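Local coordinates for uncharacterized N-acetyltransferase D2E76_00625 (Mycobacteroides abscessus, PDB 6YCA), which probably transfers the acetyl group of acetyl-coenzyme A to amine acceptors, as an Eis-type GCN5-related N-acetyltransferase that is unable to modify aminoglycosides, at residues L177-A182 with K220-T225; Y230-P235 with S250-V255; I142-G147 with D365-G370. All blocks are in the same frame, centred on the assembly; numbering follows the deposited sequence.

Interaction 1 of 3, residues L177-A182 with K220-T225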
loop_
_atom_site.group_PDB
_atom_site.type_symbol
_atom_site.label_atom_id
_atom_site.label_comp_id
_atom_site.label_asym_id
_atom_site.label_seq_id
_atom_site.Cartn_x
_atom_site.Cartn_y
_atom_site.Cartn_z
ATOM N N LEU A 177 -32.356 19.938 9.048
ATOM C CA LEU A 177 -31.036 19.913 9.660
ATOM C C LEU A 177 -31.186 20.308 11.118
ATOM O O LEU A 177 -31.790 21.340 11.428
ATOM C CB LEU A 177 -30.113 20.898 8.948
ATOM C CG LEU A 177 -30.092 20.797 7.424
ATOM C CD1 LEU A 177 -29.158 21.836 6.825
ATOM C CD2 LEU A 177 -29.713 19.399 6.970
ATOM N N LEU A 178 -30.628 19.494 12.015
ATOM C CA LEU A 178 -30.817 19.698 13.445
ATOM C C LEU A 178 -29.497 19.545 14.190
ATOM O O LEU A 178 -29.483 19.232 15.382
ATOM C CB LEU A 178 -31.852 18.705 13.973
ATOM C CG LEU A 178 -32.467 18.902 15.357
ATOM C CD1 LEU A 178 -33.597 19.927 15.292
ATOM C CD2 LEU A 178 -32.930 17.579 15.947
ATOM N N ASP A 179 -28.382 19.799 13.503
ATOM C CA ASP A 179 -27.046 19.426 13.960
ATOM C C ASP A 179 -26.755 19.797 15.409
ATOM O O ASP A 179 -26.685 18.918 16.274
ATOM C CB ASP A 179 -25.992 20.014 13.024
ATOM C CG ASP A 179 -26.356 19.835 11.568
ATOM O OD1 ASP A 179 -26.766 18.709 11.205
ATOM O OD2 ASP A 179 -26.246 20.812 10.795
ATOM N N ALA A 180 -26.616 21.088 15.698
ATOM C CA ALA A 180 -26.247 21.467 17.054
ATOM C C ALA A 180 -27.450 21.514 17.981
ATOM O O ALA A 180 -27.273 21.484 19.203
ATOM C CB ALA A 180 -25.491 22.797 17.068
ATOM N N ALA A 181 -28.662 21.589 17.427
ATOM C CA ALA A 181 -29.879 21.560 18.226
ATOM C C ALA A 181 -30.302 20.146 18.603
ATOM O O ALA A 181 -31.289 19.985 19.327
ATOM C CB ALA A 181 -31.017 22.253 17.474
ATOM N N ALA A 182 -29.574 19.127 18.154
ATOM C CA ALA A 182 -29.899 17.748 18.484
ATOM C C ALA A 182 -29.465 17.421 19.907
ATOM O O ALA A 182 -28.456 17.934 20.400
ATOM C CB ALA A 182 -29.225 16.794 17.500
ATOM N N LYS A 220 -17.599 17.241 15.566
ATOM C CA LYS A 220 -18.956 17.018 16.034
ATOM C C LYS A 220 -19.807 16.428 14.918
ATOM O O LYS A 220 -19.597 16.735 13.739
ATOM C CB LYS A 220 -19.569 18.335 16.502
ATOM C CG LYS A 220 -18.821 18.955 17.673
ATOM C CD LYS A 220 -18.733 17.965 18.830
ATOM C CE LYS A 220 -17.700 18.371 19.849
ATOM N NZ LYS A 220 -17.523 17.298 20.859
ATOM N N PRO A 221 -20.767 15.573 15.256
ATOM C CA PRO A 221 -21.545 14.896 14.218
ATOM C C PRO A 221 -22.717 15.738 13.746
ATOM O O PRO A 221 -23.356 16.465 14.507
ATOM C CB PRO A 221 -22.056 13.641 14.943
ATOM C CG PRO A 221 -22.078 14.008 16.409
ATOM C CD PRO A 221 -21.268 15.269 16.608
ATOM N N TYR A 222 -22.997 15.624 12.456
ATOM C CA TYR A 222 -24.208 16.206 11.912
ATOM C C TYR A 222 -25.380 15.305 12.260
ATOM O O TYR A 222 -25.253 14.078 12.285
ATOM C CB TYR A 222 -24.085 16.348 10.398
ATOM C CG TYR A 222 -23.020 17.336 9.988
ATOM C CD1 TYR A 222 -23.209 18.698 10.161
ATOM C CD2 TYR A 222 -21.818 16.905 9.439
ATOM C CE1 TYR A 222 -22.234 19.601 9.799
ATOM C CE2 TYR A 222 -20.840 17.807 9.071
ATOM C CZ TYR A 222 -21.058 19.151 9.253
ATOM O OH TYR A 222 -20.094 20.055 8.892
ATOM N N VAL A 223 -26.517 15.919 12.569
ATOM C CA VAL A 223 -27.736 15.192 12.898
ATOM C C VAL A 223 -28.836 15.736 12.002
ATOM O O VAL A 223 -29.244 16.896 12.143
ATOM C CB VAL A 223 -28.124 15.310 14.377
ATOM C CG1 VAL A 223 -29.372 14.481 14.650
ATOM C CG2 VAL A 223 -26.985 14.859 15.264
ATOM N N VAL A 224 -29.308 14.904 11.087
ATOM C CA VAL A 224 -30.378 15.248 10.166
ATOM C C VAL A 224 -31.586 14.395 10.508
ATOM O O VAL A 224 -31.462 13.188 10.749
ATOM C CB VAL A 224 -29.922 15.047 8.710
ATOM C CG1 VAL A 224 -31.100 15.124 7.762
ATOM C CG2 VAL A 224 -28.871 16.094 8.360
ATOM N N THR A 225 -32.751 15.025 10.547
ATOM C CA THR A 225 -33.953 14.388 11.043
ATOM C C THR A 225 -35.004 14.286 9.946
ATOM O O THR A 225 -34.981 15.015 8.949
ATOM C CB THR A 225 -34.516 15.170 12.241
ATOM O OG1 THR A 225 -35.583 14.430 12.840
ATOM C CG2 THR A 225 -35.043 16.513 11.795
#

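Interaction 2 of 3, residues Y230-P235 with S250-V255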
loop_
_atom_site.group_PDB
_atom_site.type_symbol
_atom_site.label_atom_id
_atom_site.label_comp_id
_atom_site.label_asym_id
_atom_site.label_seq_id
_atom_site.Cartn_x
_atom_site.Cartn_y
_atom_site.Cartn_z
ATOM N N TYR A 230 -33.983 9.554 11.855
ATOM C CA TYR A 230 -32.864 10.490 11.836
ATOM C C TYR A 230 -31.622 9.800 11.283
ATOM O O TYR A 230 -31.599 8.583 11.072
ATOM C CB TYR A 230 -32.581 11.086 13.229
ATOM C CG TYR A 230 -32.029 10.100 14.239
ATOM C CD1 TYR A 230 -30.670 9.820 14.293
ATOM C CD2 TYR A 230 -32.861 9.471 15.159
ATOM C CE1 TYR A 230 -30.156 8.924 15.214
ATOM C CE2 TYR A 230 -32.355 8.574 16.091
ATOM C CZ TYR A 230 -31.000 8.305 16.114
ATOM O OH TYR A 230 -30.477 7.418 17.032
ATOM N N VAL A 231 -30.574 10.594 11.064
ATOM C CA VAL A 231 -29.294 10.068 10.595
ATOM C C VAL A 231 -28.168 10.943 11.138
ATOM O O VAL A 231 -28.236 12.173 11.066
ATOM C CB VAL A 231 -29.230 9.953 9.055
ATOM C CG1 VAL A 231 -29.496 11.288 8.399
ATOM C CG2 VAL A 231 -27.889 9.408 8.622
ATOM N N ARG A 232 -27.147 10.300 11.704
ATOM C CA ARG A 232 -25.936 10.952 12.188
ATOM C C ARG A 232 -24.780 10.608 11.261
ATOM O O ARG A 232 -24.601 9.441 10.899
ATOM C CB ARG A 232 -25.579 10.453 13.585
ATOM C CG ARG A 232 -26.310 11.088 14.731
ATOM C CD ARG A 232 -25.949 10.332 15.995
ATOM N NE ARG A 232 -24.502 10.250 16.179
ATOM C CZ ARG A 232 -23.836 10.839 17.165
ATOM N NH1 ARG A 232 -24.487 11.539 18.085
ATOM N NH2 ARG A 232 -22.519 10.701 17.246
ATOM N N TYR A 233 -23.996 11.614 10.883
ATOM C CA TYR A 233 -22.830 11.376 10.041
ATOM C C TYR A 233 -21.715 12.355 10.385
ATOM O O TYR A 233 -21.968 13.483 10.814
ATOM C CB TYR A 233 -23.163 11.403 8.541
ATOM C CG TYR A 233 -23.854 12.657 8.055
ATOM C CD1 TYR A 233 -25.238 12.780 8.113
ATOM C CD2 TYR A 233 -23.124 13.715 7.532
ATOM C CE1 TYR A 233 -25.874 13.926 7.658
ATOM C CE2 TYR A 233 -23.748 14.861 7.077
ATOM C CZ TYR A 233 -25.122 14.964 7.144
ATOM O OH TYR A 233 -25.741 16.107 6.694
ATOM N N ARG A 234 -20.475 11.911 10.176
ATOM C CA ARG A 234 -19.293 12.673 10.544
ATOM C C ARG A 234 -18.291 12.702 9.396
ATOM O O ARG A 234 -18.040 11.670 8.762
ATOM C CB ARG A 234 -18.630 12.013 11.763
ATOM C CG ARG A 234 -17.879 12.969 12.673
ATOM C CD ARG A 234 -17.450 12.272 13.959
ATOM N NE ARG A 234 -18.611 11.941 14.785
ATOM C CZ ARG A 234 -18.558 11.615 16.074
ATOM N NH1 ARG A 234 -19.673 11.334 16.732
ATOM N NH2 ARG A 234 -17.394 11.576 16.711
ATOM N N PRO A 235 -17.686 13.858 9.121
ATOM C CA PRO A 235 -16.623 13.910 8.110
ATOM C C PRO A 235 -15.351 13.275 8.652
ATOM O O PRO A 235 -15.060 13.335 9.851
ATOM C CB PRO A 235 -16.441 15.413 7.865
ATOM C CG PRO A 235 -16.864 16.050 9.141
ATOM C CD PRO A 235 -17.980 15.187 9.687
ATOM N N SER A 250 -18.873 9.445 7.433
ATOM C CA SER A 250 -19.159 8.180 8.096
ATOM C C SER A 250 -20.485 8.292 8.834
ATOM O O SER A 250 -20.640 9.149 9.712
ATOM C CB SER A 250 -18.043 7.832 9.077
ATOM O OG SER A 250 -18.278 6.567 9.662
ATOM N N VAL A 251 -21.425 7.418 8.496
ATOM C CA VAL A 251 -22.741 7.381 9.123
ATOM C C VAL A 251 -22.691 6.329 10.226
ATOM O O VAL A 251 -22.551 5.133 9.947
ATOM C CB VAL A 251 -23.840 7.066 8.098
ATOM C CG1 VAL A 251 -25.186 6.938 8.780
ATOM C CG2 VAL A 251 -23.889 8.124 7.022
ATOM N N ASP A 252 -22.799 6.767 11.483
ATOM C CA ASP A 252 -22.753 5.839 12.608
ATOM C C ASP A 252 -24.126 5.369 13.079
ATOM O O ASP A 252 -24.208 4.335 13.752
ATOM C CB ASP A 252 -21.959 6.429 13.781
ATOM C CG ASP A 252 -22.450 7.795 14.185
ATOM O OD1 ASP A 252 -23.310 8.341 13.470
ATOM O OD2 ASP A 252 -21.981 8.323 15.216
ATOM N N ASP A 253 -25.199 6.080 12.739
ATOM C CA ASP A 253 -26.531 5.672 13.178
ATOM C C ASP A 253 -27.548 6.128 12.141
ATOM O O ASP A 253 -27.599 7.313 11.795
ATOM C CB ASP A 253 -26.863 6.266 14.550
ATOM C CG ASP A 253 -27.725 5.342 15.400
ATOM O OD1 ASP A 253 -27.865 4.151 15.047
ATOM O OD2 ASP A 253 -28.270 5.812 16.420
ATOM N N LEU A 254 -28.339 5.184 11.630
ATOM C CA LEU A 254 -29.436 5.481 10.714
ATOM C C LEU A 254 -30.663 4.764 11.265
ATOM O O LEU A 254 -30.797 3.546 11.120
ATOM C CB LEU A 254 -29.107 5.003 9.307
ATOM C CG LEU A 254 -29.797 5.665 8.113
ATOM C CD1 LEU A 254 -29.225 5.107 6.821
ATOM C CD2 LEU A 254 -31.302 5.491 8.146
ATOM N N VAL A 255 -31.561 5.515 11.888
ATOM C CA VAL A 255 -32.788 4.974 12.453
ATOM C C VAL A 255 -33.939 5.460 11.590
ATOM O O VAL A 255 -34.137 6.671 11.438
ATOM C CB VAL A 255 -32.967 5.411 13.912
ATOM C CG1 VAL A 255 -34.259 4.853 14.465
ATOM C CG2 VAL A 255 -31.785 4.951 14.737
#

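Interaction 3 of 3, residues I142-G147 with D365-G370. With ACO (acetyl coenzyme *a), chain G.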
loop_
_atom_site.group_PDB
_atom_site.type_symbol
_atom_site.label_atom_id
_atom_site.label_comp_id
_atom_site.label_asym_id
_atom_site.label_seq_id
_atom_site.Cartn_x
_atom_site.Cartn_y
_atom_site.Cartn_z
ATOM N N ILE A 142 -15.486 -18.105 22.087
ATOM C CA ILE A 142 -15.679 -18.068 23.530
ATOM C C ILE A 142 -17.038 -18.616 23.940
ATOM O O ILE A 142 -17.124 -19.514 24.777
ATOM C CB ILE A 142 -15.457 -16.639 24.076
ATOM C CG1 ILE A 142 -14.043 -16.152 23.768
ATOM C CG2 ILE A 142 -15.722 -16.597 25.569
ATOM C CD1 ILE A 142 -13.819 -14.715 24.163
ATOM N N TYR A 143 -18.115 -18.087 23.362
ATOM C CA TYR A 143 -19.425 -18.191 23.990
ATOM C C TYR A 143 -20.323 -19.289 23.432
ATOM O O TYR A 143 -21.361 -19.567 24.041
ATOM C CB TYR A 143 -20.142 -16.839 23.922
ATOM C CG TYR A 143 -19.403 -15.754 24.668
ATOM C CD1 TYR A 143 -19.522 -15.625 26.044
ATOM C CD2 TYR A 143 -18.570 -14.868 23.994
ATOM C CE1 TYR A 143 -18.840 -14.634 26.727
ATOM C CE2 TYR A 143 -17.887 -13.877 24.666
ATOM C CZ TYR A 143 -18.024 -13.766 26.030
ATOM O OH TYR A 143 -17.341 -12.778 26.698
ATOM N N ARG A 144 -19.965 -19.926 22.312
ATOM C CA ARG A 144 -20.862 -20.944 21.769
ATOM C C ARG A 144 -20.945 -22.168 22.672
ATOM O O ARG A 144 -21.986 -22.835 22.712
ATOM C CB ARG A 144 -20.483 -21.342 20.346
ATOM C CG ARG A 144 -21.682 -21.867 19.567
ATOM C CD ARG A 144 -21.315 -22.658 18.325
ATOM N NE ARG A 144 -22.515 -23.201 17.687
ATOM C CZ ARG A 144 -23.097 -24.347 18.023
ATOM N NH1 ARG A 144 -22.584 -25.106 18.982
ATOM N NH2 ARG A 144 -24.193 -24.744 17.389
ATOM N N ARG A 145 -19.873 -22.473 23.405
ATOM C CA ARG A 145 -19.910 -23.586 24.341
ATOM C C ARG A 145 -20.912 -23.369 25.465
ATOM O O ARG A 145 -21.240 -24.327 26.172
ATOM C CB ARG A 145 -18.519 -23.865 24.917
ATOM C CG ARG A 145 -17.860 -22.666 25.565
ATOM C CD ARG A 145 -16.547 -23.033 26.242
ATOM N NE ARG A 145 -15.615 -23.750 25.370
ATOM C CZ ARG A 145 -14.783 -23.167 24.509
ATOM N NH1 ARG A 145 -14.758 -21.846 24.388
ATOM N NH2 ARG A 145 -13.971 -23.909 23.767
ATOM N N PHE A 146 -21.409 -22.147 25.648
ATOM C CA PHE A 146 -22.384 -21.850 26.690
ATOM C C PHE A 146 -23.799 -21.700 26.144
ATOM O O PHE A 146 -24.698 -21.300 26.889
ATOM C CB PHE A 146 -21.981 -20.595 27.473
ATOM C CG PHE A 146 -20.596 -20.657 28.051
ATOM C CD1 PHE A 146 -20.248 -21.647 28.954
ATOM C CD2 PHE A 146 -19.641 -19.717 27.695
ATOM C CE1 PHE A 146 -18.968 -21.703 29.487
ATOM C CE2 PHE A 146 -18.362 -19.767 28.223
ATOM C CZ PHE A 146 -18.025 -20.759 29.120
ATOM N N GLY A 147 -24.020 -22.018 24.869
ATOM C CA GLY A 147 -25.330 -21.916 24.260
ATOM C C GLY A 147 -25.575 -20.669 23.439
ATOM O O GLY A 147 -26.676 -20.516 22.895
ATOM N N ASP A 365 -29.069 -28.221 18.986
ATOM C CA ASP A 365 -28.629 -27.671 20.262
ATOM C C ASP A 365 -29.076 -26.219 20.410
ATOM O O ASP A 365 -29.338 -25.519 19.429
ATOM C CB ASP A 365 -27.110 -27.794 20.421
ATOM C CG ASP A 365 -26.342 -26.959 19.411
ATOM O OD1 ASP A 365 -26.872 -26.718 18.307
ATOM O OD2 ASP A 365 -25.197 -26.564 19.714
ATOM N N VAL A 366 -29.132 -25.761 21.665
ATOM C CA VAL A 366 -29.711 -24.453 21.965
ATOM C C VAL A 366 -28.946 -23.323 21.282
ATOM O O VAL A 366 -29.527 -22.280 20.955
ATOM C CB VAL A 366 -29.849 -24.251 23.489
ATOM C CG1 VAL A 366 -28.483 -24.132 24.147
ATOM C CG2 VAL A 366 -30.714 -23.032 23.797
ATOM N N ALA A 367 -27.643 -23.501 21.054
ATOM C CA ALA A 367 -26.872 -22.466 20.373
ATOM C C ALA A 367 -27.343 -22.289 18.933
ATOM O O ALA A 367 -27.524 -21.159 18.463
ATOM C CB ALA A 367 -25.377 -22.782 20.428
ATOM N N ALA A 368 -27.537 -23.398 18.213
ATOM C CA ALA A 368 -27.967 -23.300 16.822
ATOM C C ALA A 368 -29.415 -22.840 16.703
ATOM O O ALA A 368 -29.762 -22.143 15.741
ATOM C CB ALA A 368 -27.750 -24.629 16.097
ATOM N N LEU A 369 -30.269 -23.213 17.660
ATOM C CA LEU A 369 -31.640 -22.712 17.653
ATOM C C LEU A 369 -31.669 -21.195 17.788
ATOM O O LEU A 369 -32.510 -20.523 17.179
ATOM C CB LEU A 369 -32.459 -23.383 18.756
ATOM C CG LEU A 369 -33.919 -22.939 18.891
ATOM C CD1 LEU A 369 -34.710 -23.259 17.633
ATOM C CD2 LEU A 369 -34.572 -23.574 20.112
ATOM N N GLY A 370 -30.763 -20.638 18.592
ATOM C CA GLY A 370 -30.652 -19.194 18.666
ATOM C C GLY A 370 -30.242 -18.561 17.353
ATOM O O GLY A 370 -30.707 -17.471 17.013
HETATM N N1A ACO G . -9.921 -18.461 23.237
HETATM C C2A ACO G . -10.118 -19.782 23.126
HETATM N N3A ACO G . -10.673 -20.600 24.028
HETATM C C4A ACO G . -11.098 -20.068 25.202
HETATM C C5A ACO G . -10.945 -18.698 25.432
HETATM C C6A ACO G . -10.317 -17.859 24.379
HETATM N N6A ACO G . -10.154 -16.526 24.569
HETATM N N7A ACO G . -11.437 -18.418 26.651
HETATM C C8A ACO G . -11.890 -19.583 27.166
HETATM N N9A ACO G . -11.667 -20.584 26.298
HETATM C C1B ACO G . -12.053 -22.005 26.515
HETATM C C2B ACO G . -11.122 -22.665 27.531
HETATM O O2B ACO G . -10.045 -23.331 26.870
HETATM C C3B ACO G . -12.081 -23.709 28.102
HETATM O O3B ACO G . -12.120 -24.811 27.206
HETATM P P3B ACO G . -12.089 -26.317 27.772
HETATM O O7A ACO G . -10.833 -26.508 28.588
HETATM O O8A ACO G . -13.320 -26.549 28.618
HETATM O O9A ACO G . -12.087 -27.259 26.591
HETATM C C4B ACO G . -13.441 -23.021 28.060
HETATM O O4B ACO G . -13.374 -22.023 27.050
HETATM C C5B ACO G . -13.829 -22.390 29.393
HETATM O O5B ACO G . -12.738 -21.577 29.806
HETATM P P1A ACO G . -12.719 -20.778 31.191
HETATM O O1A ACO G . -11.605 -21.326 32.050
HETATM O O2A ACO G . -14.062 -20.942 31.855
HETATM O O3A ACO G . -12.469 -19.223 30.888
HETATM P P2A ACO G . -11.405 -18.154 31.444
HETATM O O4A ACO G . -11.427 -18.170 32.957
HETATM O O5A ACO G . -10.024 -18.497 30.929
HETATM O O6A ACO G . -11.838 -16.712 30.874
HETATM C CBP ACO G . -12.095 -15.153 29.039
HETATM C CCP ACO G . -12.143 -16.601 29.484
HETATM C CDP ACO G . -12.976 -14.303 29.942
HETATM C CEP ACO G . -12.583 -15.065 27.602
HETATM C CAP ACO G . -10.633 -14.726 29.157
HETATM O OAP ACO G . -9.867 -15.545 28.262
HETATM C C9P ACO G . -10.401 -13.272 28.839
HETATM O O9P ACO G . -10.439 -12.437 29.730
HETATM N N8P ACO G . -10.139 -12.975 27.567
HETATM C C7P ACO G . -9.854 -11.633 27.088
HETATM C C6P ACO G . -10.987 -10.644 27.339
HETATM C C5P ACO G . -12.232 -11.022 26.575
HETATM O O5P ACO G . -12.155 -11.499 25.452
HETATM N N4P ACO G . -13.381 -10.822 27.209
HETATM C C3P ACO G . -14.645 -11.104 26.567
HETATM C C2P ACO G . -15.343 -9.814 26.158
HETATM S S1P ACO G . -16.879 -10.206 25.396
HETATM C C ACO G . -17.887 -9.234 26.306
HETATM O O ACO G . -17.417 -8.259 26.868
HETATM C CH3 ACO G . -19.346 -9.572 26.418
#

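Interaction 1 of 3, residues L177-A182 with K220-T225
Leu177, at the end of a short edge strand, pairs antiparallel with Val224 of strand 222-226 in the second GNAT domain, and the type I beta turn that begins at Asp179 folds over Val223. Val223 is gripped from both ends of its backbone. Its carbonyl O accepts from Leu178 N at 2.9 Å, with the donor nearly on the C=O axis (167°). On the other side of the residue, Val223 N donates to Asp179 OD1 at 3.1 Å, the carboxylate probably standing in for Leu178 O, which would accept this N-H in a regular hydrogen-bonded pair. OD1 receives it on its anti lone pair, and a chi1 of -45°, with CG beside the backbone N, swings it there. The Asp179 carboxylate also borders Tyr222: CG sits 3.6 Å from Tyr222 CD1, in the plane of the ring at its edge, with the two flat groups 78° apart.

The apolar touches lie on two different faces. Ala182 sets its methyl against Val223, CB to CB 3.6 Å, close to both of the valine's branches. Leu177 and Val224 form a non-hydrogen-bonded pair whose side chains run alongside each other, Leu177 CD2 resting 3.7 Å from Val224 CG2.

Further out, Leu187 of helix 184-192 packs on Val223, whereas His268 of helix 259-270 meets both Leu177 and Val224. Arg44 of the second subunit lies against Leu177, Tyr222 and Val224, so this edge of the sheet forms part of a subunit interface, and Tyr222 OH is hydrogen-bonded to Val47 O of that subunit. The turn joins in through Asp179: while OD1 accepts from Val223 N, OD2 makes a salt bridge with Arg44 NE of the second subunit.

Interaction 2 of 3, residues Y230-P235 with S250-V255
Strands 229-235 and 248-256 pair antiparallel in the second GNAT domain, and a beta bulge interrupts them: Asp252 and Asp253 together stand opposite Arg232. The bulged strand also has 277-284 as a parallel neighbour, consistent with the fourth strand of the GNAT fold, where a bulge is a family hallmark.

Arg232 is central to the bulge. Its N-H runs almost straight (171°) to Asp253 O at 3.0 Å, while its own carbonyl O receives a weak bond from Asp252 N at 3.3 Å. The extra residue turns the Asp252 carboxylate to the side of the strands where the Arg232 chain lies. A bend at chi3 then brings the guanidinium edge-on to the acid: Arg232 NH2 reaches Asp252 OD2 at 3.2 Å, using the syn lone pair, and NE adds a weaker bond to the same oxygen. Arg232 NH1 goes instead to Asp214, and Arg234, on the same face, makes its salt bridge with Asp217, so arginines and acids cluster on this side; the mutual charges should keep the carboxylates ionised.

On the other face of the strands, Val231, Tyr233, Val251 and Leu254 meet helix 259-270. The Val231 and Val251 side chains cross there at about a right angle, CG2 of Val231 3.7 Å from CG1 of Val251.

Tyr230, which buries the most surface, shares two backbone bonds with Val255, the tighter being Tyr230 N to Val255 O at 2.9 Å. Its chi1 of 69° puts CG between the backbone N and carbonyl carbon, and the ring leans across onto the partner strand, side by side with Val255. Val255 covers one ring face in a CH-pi contact, its CB 4.2 Å from the ring centroid. Asp253, salt-bridged to Arg202, takes the phenol as well: Tyr230 OH donates to Asp253 OD2 at 2.8 Å, arriving 41° out of the carboxylate plane.

Interaction 3 of 3, residues I142-G147 with D365-G370
Charge pairing is one part of the contact where the turn around residues 144-147 of the first GNAT domain meets the start of helix 366-373 in the sterol carrier protein-like domain. Arg144, extended from CG to NE, forms a salt bridge with Asp365; NH2 and OD2 are 3.1 Å apart, and the bond is weak because the N-H points obliquely. Arg144 NH1 approaches the same acid and also meets a sulfate ion, probably from the crystallisation liquor, but its position is less certain.

Helix capping uses the same acid. Asp365 is the N-cap, its OD1 accepting weakly from Ala368 N at 3.4 Å, so one carboxylate serves both the helix end and the arginine.

Packing completes the join. Ala367 CB sits over the centre of the guanidinium face, 3.7 Å from Arg144 CZ. Gly147 O takes a CA-H...O contact from Ala367 CA at 3.2 Å, and Gly147 CA lies 3.9 Å from Val366 CG1; its positive phi (99°) suits glycine.

Cofactor contacts lie across the turn. Ile142 CD1 touches CEP of acetyl-CoA at 3.7 Å, and Arg145 lays a guanidinium face over the ribose.

With an arginine and a helix N-terminus beside it, Asp365 is probably held ionised, and adjacent arginines face the two ways, Arg145 to the cofactor and Arg144 to the C-terminal domain.

Interactions 1 and 2 are neighbouring strand pairings in the same sheet, their centres 10 Å apart. Strand 222-226 joins them directly: Val224 O lies 2.8 Å from Val231 N, and Tyr222 N is 2.9 Å from Tyr233 O, both probable hydrogen bonds. Both contacts also touch Arg44 of the second subunit, and the side chains of Leu177 and Tyr233 come within about 10 and 11 Å of a bound acetyl-CoA. Interaction 3 stands on the opposite side of the chain's centre, its own centre 41 Å from that of interaction 1 and 33 Å from that of interaction 2. It alone holds cofactor-pocket residues, and its chain closure encloses the other two.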